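Local atomic coordinates of type II restriction enzyme NlaIV (Neisseria lactamica, PDB entry 6QM2), a protein that recognises the double-stranded DNA sequence 5'-GGNNCC-3' and cuts it in the middle as a type II restriction endonuclease. Residues 13-16 with 17-21; 111-114 with 115-119. All blocks are in the same frame, centred on the assembly; numbering follows the deposited sequence.

Contact 1 of 2, residues 13-16 with 17-21; sequences FDKL and LDEEK
Lys15 and Glu19 lie one helical turn apart and their side chains run past each other at a slant. CG of Lys15, placed anti to the backbone N (chi1 -170°) beside the carbonyl carbon, meets the CB of Glu19 at 3.9 Å. CD of Lys15 passes OE1 of Glu19, and CE then lies over the carboxylate. At the tip, Lys15 NZ stands 4.0 Å from Glu19 OE2, longer than a salt bridge, though the opposite charges probably still attract. Another partner for this chain is Trp57 of helix 44-60. Beneath the pair the backbone ties the same residues: Lys15 O accepts Glu19 N at 2.8 Å and Glu20 N at 3.1 Å, the two donors arriving from opposite faces of the carbonyl plane. Elsewhere on the turn, Phe13 and Leu17 point the same way, CZ of Phe13 meeting CD2 of Leu17 at 4.1 Å, and both also pack on Leu143 of strand 138-147. The carboxylate of Glu20 leads away to Arg61 and to Asp35 N of the second subunit. Lys21, with positive phi (60°), is where the chain leaves helical geometry. The bond from Glu20 to Lys15, five residues back, is that of a pi-type turn at the C-terminal end of an alpha-helix.

Contact 2 of 2, residues 111-114 with 115-119; sequences SDEI and IHKPY
Between Glu113 and Lys117 the contact is a local one at the C-terminal end of helix 107-116, where a proline two residues beyond the last helical residue, His116, helps to end it. The helix sits in the connection between strands 88-95 and 124-132, parallel neighbours in the central sheet of this PD-(D/E)XK-clan enzyme. The last firm helical bond runs from Lys117 N to Glu113 O (2.7 Å). One residue earlier, Asp112 O takes only weak bonds, from Ile115 N and His116 N, while CD2 of the His116 ring comes within 3.3 Å of the same oxygen. Next in the series, Ile114 O faces Pro118, which has no N-H to offer; ring atom CG of Pro118 lies 3.4 Å from Ile114 O. Ile114 and Ile115 rest on Trp215 of helix 215-227, and Pro118 reaches Ala222 of the same helix. Glu113 also touches Met73, a sodium-site residue. Its chain turns at chi2 (86°) and brings the carboxylate beside the extended Lys117, OE2 of Glu113 lying 4.0 Å from CD of Lys117. The charged ends are joined through a water that donates to Glu113 OE1 at 2.9 Å and accepts a weak bond from Lys117 NZ at 3.2 Å.

In the fold
Both contacts are local helix ends and neither closes a long loop. From the N terminus, the chain first makes contact 1 at the end of helix 9-18, which packs against helix 44-60 and against strands 124-132 and 138-147 at one side of the central sheet. It then runs through helix 44-60 and strand 88-95 before contact 2 finishes helix 107-116, which leans on helices 191-204 and 215-227. The two follow in series, neither enclosing nor crossing the other. Contacts 1 and 2 lie on opposite sides of the chain's centre; the centres of contacts 1 and 2 are 32 Å apart. After contact 2 the chain enters strand 124-132, the strand against which Phe13 and Leu16 of contact 1 pack.

Contact 1 of 2, residues 13-16 with 17-21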
loop_
_atom_site.group_PDB
_atom_site.type_symbol
_atom_site.label_atom_id
_atom_site.label_comp_id
_atom_site.label_asym_id
_atom_site.label_seq_id
_atom_site.Cartn_x
_atom_site.Cartn_y
_atom_site.Cartn_z
ATOM N N PHE A 13 15.632 23.205 6.012
ATOM C CA PHE A 13 16.376 22.192 6.763
ATOM C C PHE A 13 16.633 22.663 8.194
ATOM O O PHE A 13 16.262 21.980 9.148
ATOM C CB PHE A 13 17.698 21.865 6.053
ATOM C CG PHE A 13 18.556 20.852 6.773
ATOM C CD1 PHE A 13 18.099 19.553 6.985
ATOM C CD2 PHE A 13 19.835 21.187 7.219
ATOM C CE1 PHE A 13 18.892 18.618 7.638
ATOM C CE2 PHE A 13 20.633 20.255 7.871
ATOM C CZ PHE A 13 20.160 18.968 8.081
ATOM N N ASP A 14 17.238 23.843 8.327
ATOM C CA ASP A 14 17.567 24.414 9.641
ATOM C C ASP A 14 16.329 24.740 10.477
ATOM O O ASP A 14 16.358 24.581 11.700
ATOM C CB ASP A 14 18.436 25.674 9.499
ATOM C CG ASP A 14 19.849 25.372 9.015
ATOM O OD1 ASP A 14 20.468 24.396 9.497
ATOM O OD2 ASP A 14 20.351 26.132 8.159
ATOM N N LYS A 15 15.253 25.189 9.829
ATOM C CA LYS A 15 14.012 25.505 10.541
ATOM C C LYS A 15 13.398 24.247 11.154
ATOM O O LYS A 15 13.057 24.241 12.337
ATOM C CB LYS A 15 13.000 26.215 9.631
ATOM C CG LYS A 15 11.803 26.772 10.386
ATOM C CD LYS A 15 10.957 27.730 9.557
ATOM C CE LYS A 15 10.027 28.534 10.457
ATOM N NZ LYS A 15 8.827 29.053 9.751
ATOM N N LEU A 16 13.277 23.184 10.358
ATOM C CA LEU A 16 12.801 21.884 10.856
ATOM C C LEU A 16 13.649 21.355 12.014
ATOM O O LEU A 16 13.123 20.795 12.975
ATOM C CB LEU A 16 12.785 20.836 9.737
ATOM C CG LEU A 16 11.730 20.990 8.641
ATOM C CD1 LEU A 16 12.053 20.064 7.477
ATOM C CD2 LEU A 16 10.330 20.720 9.174
ATOM N N LEU A 17 14.960 21.546 11.919
ATOM C CA LEU A 17 15.892 20.995 12.898
ATOM C C LEU A 17 15.814 21.734 14.246
ATOM O O LEU A 17 15.766 21.089 15.298
ATOM C CB LEU A 17 17.325 21.011 12.333
ATOM C CG LEU A 17 18.237 19.823 12.641
ATOM C CD1 LEU A 17 17.630 18.511 12.163
ATOM C CD2 LEU A 17 19.598 20.041 11.995
ATOM N N ASP A 18 15.768 23.070 14.202
ATOM C CA ASP A 18 15.847 23.929 15.405
ATOM C C ASP A 18 14.502 24.456 15.922
ATOM O O ASP A 18 14.278 24.508 17.134
ATOM C CB ASP A 18 16.756 25.131 15.127
ATOM C CG ASP A 18 18.116 24.730 14.577
ATOM O OD1 ASP A 18 18.629 23.648 14.944
ATOM O OD2 ASP A 18 18.674 25.505 13.774
ATOM N N GLU A 19 13.625 24.854 15.001
ATOM C CA GLU A 19 12.371 25.536 15.335
ATOM C C GLU A 19 11.218 24.539 15.533
ATOM O O GLU A 19 10.479 24.624 16.515
ATOM C CB GLU A 19 12.042 26.556 14.235
ATOM C CG GLU A 19 11.296 27.799 14.701
ATOM C CD GLU A 19 11.353 28.942 13.694
ATOM O OE1 GLU A 19 12.449 29.226 13.152
ATOM O OE2 GLU A 19 10.300 29.570 13.452
ATOM N N GLU A 20 11.073 23.604 14.595
ATOM C CA GLU A 20 10.121 22.488 14.716
ATOM C C GLU A 20 10.583 21.455 15.752
ATOM O O GLU A 20 9.747 20.815 16.393
ATOM C CB GLU A 20 9.937 21.802 13.352
ATOM C CG GLU A 20 8.953 20.637 13.298
ATOM C CD GLU A 20 7.519 21.056 13.535
ATOM O OE1 GLU A 20 7.058 22.015 12.882
ATOM O OE2 GLU A 20 6.847 20.416 14.367
ATOM N N LYS A 21 11.905 21.296 15.889
ATOM C CA LYS A 21 12.529 20.264 16.734
ATOM C C LYS A 21 12.097 18.878 16.252
ATOM O O LYS A 21 11.499 18.093 16.991
ATOM C CB LYS A 21 12.228 20.487 18.227
ATOM C CG LYS A 21 12.812 21.780 18.786
ATOM C CD LYS A 21 11.977 22.340 19.929
ATOM C CE LYS A 21 12.438 23.730 20.337
ATOM N NZ LYS A 21 11.342 24.477 21.011
#

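Contact 2 of 2, residues 111-114 with 115-119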
loop_
_atom_site.group_PDB
_atom_site.type_symbol
_atom_site.label_atom_id
_atom_site.label_comp_id
_atom_site.label_asym_id
_atom_site.label_seq_id
_atom_site.Cartn_x
_atom_site.Cartn_y
_atom_site.Cartn_z
ATOM N N SER A 111 19.612 10.514 -17.550
ATOM C CA SER A 111 20.725 10.825 -18.449
ATOM C C SER A 111 20.321 11.837 -19.536
ATOM O O SER A 111 21.125 12.700 -19.893
ATOM C CB SER A 111 21.323 9.550 -19.066
ATOM O OG SER A 111 20.337 8.743 -19.679
ATOM N N ASP A 112 19.089 11.735 -20.043
ATOM C CA ASP A 112 18.549 12.705 -21.014
ATOM C C ASP A 112 18.186 14.027 -20.354
ATOM O O ASP A 112 18.449 15.089 -20.911
ATOM C CB ASP A 112 17.305 12.156 -21.732
ATOM C CG ASP A 112 17.623 11.007 -22.680
ATOM O OD1 ASP A 112 18.808 10.790 -23.017
ATOM O OD2 ASP A 112 16.670 10.315 -23.099
ATOM N N GLU A 113 17.564 13.945 -19.181
ATOM C CA GLU A 113 17.108 15.118 -18.432
ATOM C C GLU A 113 18.245 16.093 -18.137
ATOM O O GLU A 113 18.087 17.291 -18.353
ATOM C CB GLU A 113 16.443 14.672 -17.119
ATOM C CG GLU A 113 15.944 15.777 -16.183
ATOM C CD GLU A 113 14.540 16.262 -16.494
ATOM O OE1 GLU A 113 14.108 16.173 -17.667
ATOM O OE2 GLU A 113 13.876 16.740 -15.548
ATOM N N ILE A 114 19.376 15.588 -17.645
ATOM C CA ILE A 114 20.484 16.465 -17.223
ATOM C C ILE A 114 21.260 17.138 -18.371
ATOM O O ILE A 114 22.034 18.059 -18.124
ATOM C CB ILE A 114 21.463 15.779 -16.231
ATOM C CG1 ILE A 114 22.218 14.604 -16.874
ATOM C CG2 ILE A 114 20.717 15.346 -14.976
ATOM C CD1 ILE A 114 23.398 14.131 -16.052
ATOM N N ILE A 115 21.062 16.687 -19.609
ATOM C CA ILE A 115 21.520 17.448 -20.777
ATOM C C ILE A 115 20.583 18.627 -21.049
ATOM O O ILE A 115 21.042 19.747 -21.241
ATOM C CB ILE A 115 21.663 16.559 -22.032
ATOM C CG1 ILE A 115 22.930 15.712 -21.886
ATOM C CG2 ILE A 115 21.715 17.403 -23.311
ATOM C CD1 ILE A 115 23.131 14.673 -22.965
ATOM N N HIS A 116 19.280 18.367 -21.077
ATOM C CA HIS A 116 18.287 19.408 -21.355
ATOM C C HIS A 116 18.158 20.388 -20.180
ATOM O O HIS A 116 17.957 21.586 -20.387
ATOM C CB HIS A 116 16.923 18.781 -21.685
ATOM C CG HIS A 116 16.899 18.022 -22.981
ATOM N ND1 HIS A 116 15.911 18.198 -23.927
ATOM C CD2 HIS A 116 17.742 17.088 -23.490
ATOM C CE1 HIS A 116 16.143 17.405 -24.959
ATOM N NE2 HIS A 116 17.249 16.722 -24.719
ATOM N N LYS A 117 18.295 19.874 -18.957
ATOM C CA LYS A 117 18.120 20.656 -17.734
ATOM C C LYS A 117 19.220 20.329 -16.705
ATOM O O LYS A 117 18.947 19.701 -15.678
ATOM C CB LYS A 117 16.739 20.364 -17.139
ATOM C CG LYS A 117 15.556 20.657 -18.052
ATOM C CD LYS A 117 14.249 20.357 -17.329
ATOM C CE LYS A 117 13.026 20.627 -18.190
ATOM N NZ LYS A 117 11.806 20.777 -17.350
ATOM N N PRO A 118 20.471 20.764 -16.967
ATOM C CA PRO A 118 21.603 20.515 -16.050
ATOM C C PRO A 118 21.403 21.020 -14.626
ATOM O O PRO A 118 21.978 20.466 -13.693
ATOM C CB PRO A 118 22.763 21.279 -16.697
ATOM C CG PRO A 118 22.383 21.427 -18.122
ATOM C CD PRO A 118 20.893 21.538 -18.148
ATOM N N TYR A 119 20.614 22.076 -14.474
ATOM C CA TYR A 119 20.226 22.581 -13.153
ATOM C C TYR A 119 19.534 21.563 -12.220
ATOM O O TYR A 119 19.464 21.794 -11.005
ATOM C CB TYR A 119 19.375 23.855 -13.279
ATOM C CG TYR A 119 18.134 23.734 -14.148
ATOM C CD1 TYR A 119 16.931 23.273 -13.625
ATOM C CD2 TYR A 119 18.162 24.107 -15.495
ATOM C CE1 TYR A 119 15.793 23.171 -14.421
ATOM C CE2 TYR A 119 17.032 24.004 -16.296
ATOM C CZ TYR A 119 15.851 23.542 -15.754
ATOM O OH TYR A 119 14.734 23.448 -16.542
HETATM O O HOH W 1 11.603 17.632 -17.678
#